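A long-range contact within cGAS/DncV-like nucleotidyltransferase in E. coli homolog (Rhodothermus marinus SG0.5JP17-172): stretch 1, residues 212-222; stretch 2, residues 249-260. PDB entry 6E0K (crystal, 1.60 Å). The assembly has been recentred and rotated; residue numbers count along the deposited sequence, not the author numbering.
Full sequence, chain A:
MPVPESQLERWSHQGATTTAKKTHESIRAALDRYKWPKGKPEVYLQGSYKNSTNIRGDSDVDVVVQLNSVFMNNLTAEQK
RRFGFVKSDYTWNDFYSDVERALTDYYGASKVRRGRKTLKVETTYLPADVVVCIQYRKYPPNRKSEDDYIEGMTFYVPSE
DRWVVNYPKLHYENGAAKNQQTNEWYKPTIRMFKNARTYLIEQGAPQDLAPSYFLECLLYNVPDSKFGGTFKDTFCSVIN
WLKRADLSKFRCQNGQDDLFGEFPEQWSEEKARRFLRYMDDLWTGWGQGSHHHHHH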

# COMPACT_ATOMS: atom_id res chain seq x y z
N SER A 212 4.04 6.37 3.53
CA SER A 212 4.13 4.98 3.98
C SER A 212 4.35 4.01 2.82
O SER A 212 5.22 3.13 2.89
CB SER A 212 2.87 4.59 4.74
OG SER A 212 2.80 5.28 5.98
N TYR A 213 3.56 4.14 1.76
CA TYR A 213 3.70 3.18 0.67
C TYR A 213 5.08 3.27 0.03
O TYR A 213 5.72 2.24 -0.22
CB TYR A 213 2.60 3.43 -0.36
CG TYR A 213 2.75 2.63 -1.63
CD1 TYR A 213 2.39 1.29 -1.67
CD2 TYR A 213 3.24 3.22 -2.79
CE1 TYR A 213 2.50 0.55 -2.83
CE2 TYR A 213 3.37 2.48 -3.97
CZ TYR A 213 3.00 1.14 -3.97
OH TYR A 213 3.11 0.39 -5.13
N PHE A 214 5.57 4.49 -0.22
CA PHE A 214 6.90 4.66 -0.81
C PHE A 214 7.98 4.13 0.12
O PHE A 214 8.99 3.56 -0.34
CB PHE A 214 7.16 6.13 -1.12
CG PHE A 214 6.30 6.69 -2.23
CD1 PHE A 214 5.82 5.88 -3.24
CD2 PHE A 214 6.00 8.04 -2.24
CE1 PHE A 214 5.04 6.41 -4.26
CE2 PHE A 214 5.22 8.58 -3.25
CZ PHE A 214 4.74 7.76 -4.26
N LEU A 215 7.80 4.29 1.43
CA LEU A 215 8.80 3.81 2.37
C LEU A 215 8.85 2.28 2.37
O LEU A 215 9.94 1.70 2.40
CB LEU A 215 8.51 4.35 3.78
CG LEU A 215 9.45 3.88 4.88
CD1 LEU A 215 10.88 4.24 4.55
CD2 LEU A 215 9.00 4.49 6.20
N GLU A 216 7.68 1.63 2.32
CA GLU A 216 7.65 0.17 2.21
C GLU A 216 8.36 -0.29 0.95
O GLU A 216 9.18 -1.22 0.98
CB GLU A 216 6.21 -0.36 2.21
CG GLU A 216 5.53 -0.22 3.56
CD GLU A 216 4.23 -1.01 3.69
OE1 GLU A 216 3.92 -1.92 2.88
OE2 GLU A 216 3.49 -0.68 4.64
N CYS A 217 8.07 0.36 -0.18
CA CYS A 217 8.72 -0.02 -1.43
C CYS A 217 10.23 0.20 -1.36
O CYS A 217 11.00 -0.61 -1.87
CB CYS A 217 8.13 0.78 -2.60
SG CYS A 217 6.41 0.33 -3.00
N LEU A 218 10.67 1.30 -0.74
CA LEU A 218 12.10 1.56 -0.61
C LEU A 218 12.78 0.43 0.16
O LEU A 218 13.80 -0.11 -0.27
CB LEU A 218 12.33 2.90 0.08
CG LEU A 218 13.78 3.34 0.22
CD1 LEU A 218 14.31 3.83 -1.14
CD2 LEU A 218 13.93 4.43 1.28
N LEU A 219 12.18 0.05 1.30
CA LEU A 219 12.77 -1.00 2.12
C LEU A 219 12.69 -2.37 1.47
O LEU A 219 13.55 -3.23 1.71
CB LEU A 219 12.08 -1.01 3.49
CG LEU A 219 12.34 0.28 4.28
CD1 LEU A 219 11.42 0.37 5.50
CD2 LEU A 219 13.80 0.41 4.70
N TYR A 220 11.67 -2.59 0.63
CA TYR A 220 11.56 -3.87 -0.07
C TYR A 220 12.79 -4.15 -0.92
O TYR A 220 13.17 -5.31 -1.11
CB TYR A 220 10.30 -3.88 -0.93
CG TYR A 220 10.12 -5.20 -1.64
CD1 TYR A 220 9.62 -6.30 -0.96
CD2 TYR A 220 10.47 -5.34 -2.97
CE1 TYR A 220 9.46 -7.51 -1.59
CE2 TYR A 220 10.32 -6.56 -3.61
CZ TYR A 220 9.81 -7.62 -2.92
OH TYR A 220 9.65 -8.84 -3.55
N ASN A 221 13.44 -3.10 -1.42
CA ASN A 221 14.59 -3.27 -2.30
C ASN A 221 15.89 -3.57 -1.56
O ASN A 221 16.90 -3.87 -2.22
CB ASN A 221 14.76 -2.01 -3.14
CG ASN A 221 13.79 -1.97 -4.29
OD1 ASN A 221 14.10 -2.50 -5.36
ND2 ASN A 221 12.61 -1.40 -4.09
N VAL A 222 15.88 -3.51 -0.24
CA VAL A 222 17.10 -3.72 0.55
C VAL A 222 17.34 -5.22 0.69
O VAL A 222 16.39 -5.97 0.97
CB VAL A 222 16.94 -3.07 1.92
CG1 VAL A 222 18.17 -3.31 2.79
CG2 VAL A 222 16.67 -1.57 1.78
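Stretch 2, residues 249-260: KFRCQNGQDDLF

What fastens stretch 2 to the helix most firmly? The answer lies at Asn221, whose side chain pairs with the backbone of Arg251. Asn221 ND2 donates to Arg251 O at 2.8 Å, and Arg251 N returns a weak hydrogen bond to Asn221 OD1 at 3.3 Å, so one amide group meets both backbone polar atoms, N and O, of a single extended residue. The same ND2 also donates to Cys217 O at 2.9 Å, which ties the amide back to the helix at Cys217. Water 4 adds to the pairing, donating to Asn221 OD1 at 2.4 Å and accepting from Arg251 N at 2.9 Å. One turn earlier, Gln253 N donates to Cys217 SG at 3.5 Å, a nearly straight bond to a sulfur acceptor.

How does the backbone of stretch 2 run along the helix? It has no regular helix or strand. Phe250, Arg251 and Cys252 are extended, and they travel against the helix direction: Phe250 lies by Asn221, with CA to CA 6.4 Å, and Cys252 by Cys217, with CA to CA 4.9 Å. A type I turn from Cys252 to Gly255 then reverses the chain, closed by Gly255 N to Cys252 O at 2.9 Å; Gly255 takes a positive phi, which favours glycine. The returning segment is held to the outgoing one by Cys252 N to Asp257 O at 2.8 Å and Leu259 N to Phe250 O at 3.1 Å, so Leu259 is brought back to the helix.

Where does water take over from direct contact? Near the turn, Tyr213 OH binds water 1 at 2.8 Å, which accepts from Asn254 N at 2.8 Å. Tyr213 OH also binds water 2 at 2.6 Å, which donates to Asp257 OD2 at 2.7 Å. Water 3 joins Glu216 OE1, at 2.8 Å, to Gln253 NE2, at 2.9 Å.

What packs around this polar framework? Asn221 lies over one face of the Phe250 ring, its CB 3.5 Å from the ring centroid, while Leu218 CD1 meets the ring edge at Phe250 CE2, 3.9 Å away. Gln253 has more of its surface covered by stretch 1 than any other residue of stretch 2, and its CG sits over one face of Tyr220, 4.0 Å from that ring's centroid. Leu259 points toward the helix: its CD1 approaches Cys217 CB at 3.7 Å and Phe214 CD1 at 3.9 Å, and its CD2 lies 4.3 Å from Leu218 CB. Phe260 closes the apolar patch, its CZ 4.1 Å from Leu218 CD1.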

# COMPACT_ATOMS: atom_id res chain seq x y z
N LYS A 249 16.80 1.98 -10.41
CA LYS A 249 16.05 0.83 -10.91
C LYS A 249 15.23 0.14 -9.82
O LYS A 249 14.80 -1.00 -10.03
CB LYS A 249 16.99 -0.19 -11.56
CG LYS A 249 17.86 0.33 -12.70
CD LYS A 249 18.57 -0.83 -13.39
CE LYS A 249 19.51 -0.36 -14.49
NZ LYS A 249 19.82 -1.45 -15.46
N PHE A 250 15.01 0.79 -8.68
CA PHE A 250 14.18 0.17 -7.64
C PHE A 250 12.78 -0.07 -8.17
O PHE A 250 12.21 0.76 -8.90
CB PHE A 250 14.10 1.04 -6.39
CG PHE A 250 15.27 0.90 -5.45
CD1 PHE A 250 16.47 0.35 -5.88
CD2 PHE A 250 15.16 1.31 -4.13
CE1 PHE A 250 17.55 0.24 -5.00
CE2 PHE A 250 16.22 1.20 -3.25
CZ PHE A 250 17.42 0.65 -3.69
N ARG A 251 12.22 -1.21 -7.80
CA ARG A 251 10.88 -1.59 -8.19
C ARG A 251 9.99 -1.54 -6.96
O ARG A 251 10.46 -1.74 -5.83
CB ARG A 251 10.87 -3.00 -8.79
CG ARG A 251 11.78 -3.13 -9.99
CD ARG A 251 11.11 -2.58 -11.21
NE ARG A 251 10.11 -3.51 -11.72
CZ ARG A 251 9.24 -3.24 -12.69
NH1 ARG A 251 9.24 -2.04 -13.27
NH2 ARG A 251 8.37 -4.17 -13.07
N CYS A 252 8.72 -1.27 -7.17
CA CYS A 252 7.77 -1.33 -6.07
C CYS A 252 7.65 -2.76 -5.56
O CYS A 252 8.01 -3.73 -6.23
CB CYS A 252 6.41 -0.81 -6.52
SG CYS A 252 6.43 0.99 -6.75
N GLN A 253 7.13 -2.88 -4.33
CA GLN A 253 6.97 -4.19 -3.71
C GLN A 253 6.07 -5.10 -4.54
O GLN A 253 6.22 -6.33 -4.48
CB GLN A 253 6.43 -4.01 -2.29
CG GLN A 253 6.26 -5.30 -1.49
CD GLN A 253 6.12 -5.01 -0.01
OE1 GLN A 253 7.04 -4.46 0.61
NE2 GLN A 253 5.00 -5.37 0.57
N ASN A 254 5.14 -4.54 -5.32
CA ASN A 254 4.29 -5.38 -6.16
C ASN A 254 5.03 -6.02 -7.32
O ASN A 254 4.45 -6.87 -8.00
CB ASN A 254 3.06 -4.61 -6.68
CG ASN A 254 3.42 -3.41 -7.57
OD1 ASN A 254 4.43 -3.40 -8.27
ND2 ASN A 254 2.56 -2.41 -7.56
N GLY A 255 6.29 -5.64 -7.57
CA GLY A 255 7.07 -6.20 -8.65
C GLY A 255 6.71 -5.70 -10.03
O GLY A 255 7.30 -6.18 -11.02
N GLN A 256 5.77 -4.76 -10.15
CA GLN A 256 5.28 -4.31 -11.45
C GLN A 256 5.70 -2.89 -11.80
O GLN A 256 6.00 -2.62 -12.97
CB GLN A 256 3.75 -4.37 -11.50
CG GLN A 256 3.15 -5.69 -11.09
CD GLN A 256 3.83 -6.87 -11.73
OE1 GLN A 256 3.97 -6.96 -12.96
NE2 GLN A 256 4.28 -7.80 -10.90
N ASP A 257 5.69 -1.99 -10.83
CA ASP A 257 5.89 -0.56 -11.05
C ASP A 257 7.30 -0.15 -10.68
O ASP A 257 7.95 -0.76 -9.82
CB ASP A 257 4.92 0.27 -10.19
CG ASP A 257 3.46 -0.08 -10.41
OD1 ASP A 257 3.06 -0.38 -11.56
OD2 ASP A 257 2.71 -0.03 -9.41
N ASP A 258 7.77 0.93 -11.31
CA ASP A 258 8.98 1.60 -10.86
C ASP A 258 8.67 2.48 -9.66
O ASP A 258 7.64 3.16 -9.62
CB ASP A 258 9.58 2.47 -11.96
CG ASP A 258 10.23 1.66 -13.05
OD1 ASP A 258 10.48 0.46 -12.84
OD2 ASP A 258 10.52 2.24 -14.12
N LEU A 259 9.58 2.48 -8.69
CA LEU A 259 9.37 3.31 -7.51
C LEU A 259 9.61 4.78 -7.81
O LEU A 259 8.93 5.65 -7.26
CB LEU A 259 10.29 2.84 -6.37
CG LEU A 259 10.26 3.67 -5.09
CD1 LEU A 259 8.83 3.81 -4.57
CD2 LEU A 259 11.13 3.02 -4.05
N PHE A 260 10.57 5.08 -8.69
CA PHE A 260 11.00 6.45 -8.95
C PHE A 260 10.66 6.87 -10.37
O PHE A 260 10.87 6.12 -11.32
CB PHE A 260 12.50 6.60 -8.70
CG PHE A 260 12.89 6.30 -7.30
CD1 PHE A 260 12.45 7.11 -6.26
CD2 PHE A 260 13.68 5.20 -6.99
CE1 PHE A 260 12.79 6.83 -4.97
CE2 PHE A 260 14.03 4.92 -5.69
CZ PHE A 260 13.58 5.74 -4.67
O HOH W 1 3.99 -2.17 -4.44
O HOH W 2 3.17 1.71 -7.36
O HOH W 3 4.82 -4.53 3.34
O HOH W 4 13.44 -3.78 -7.33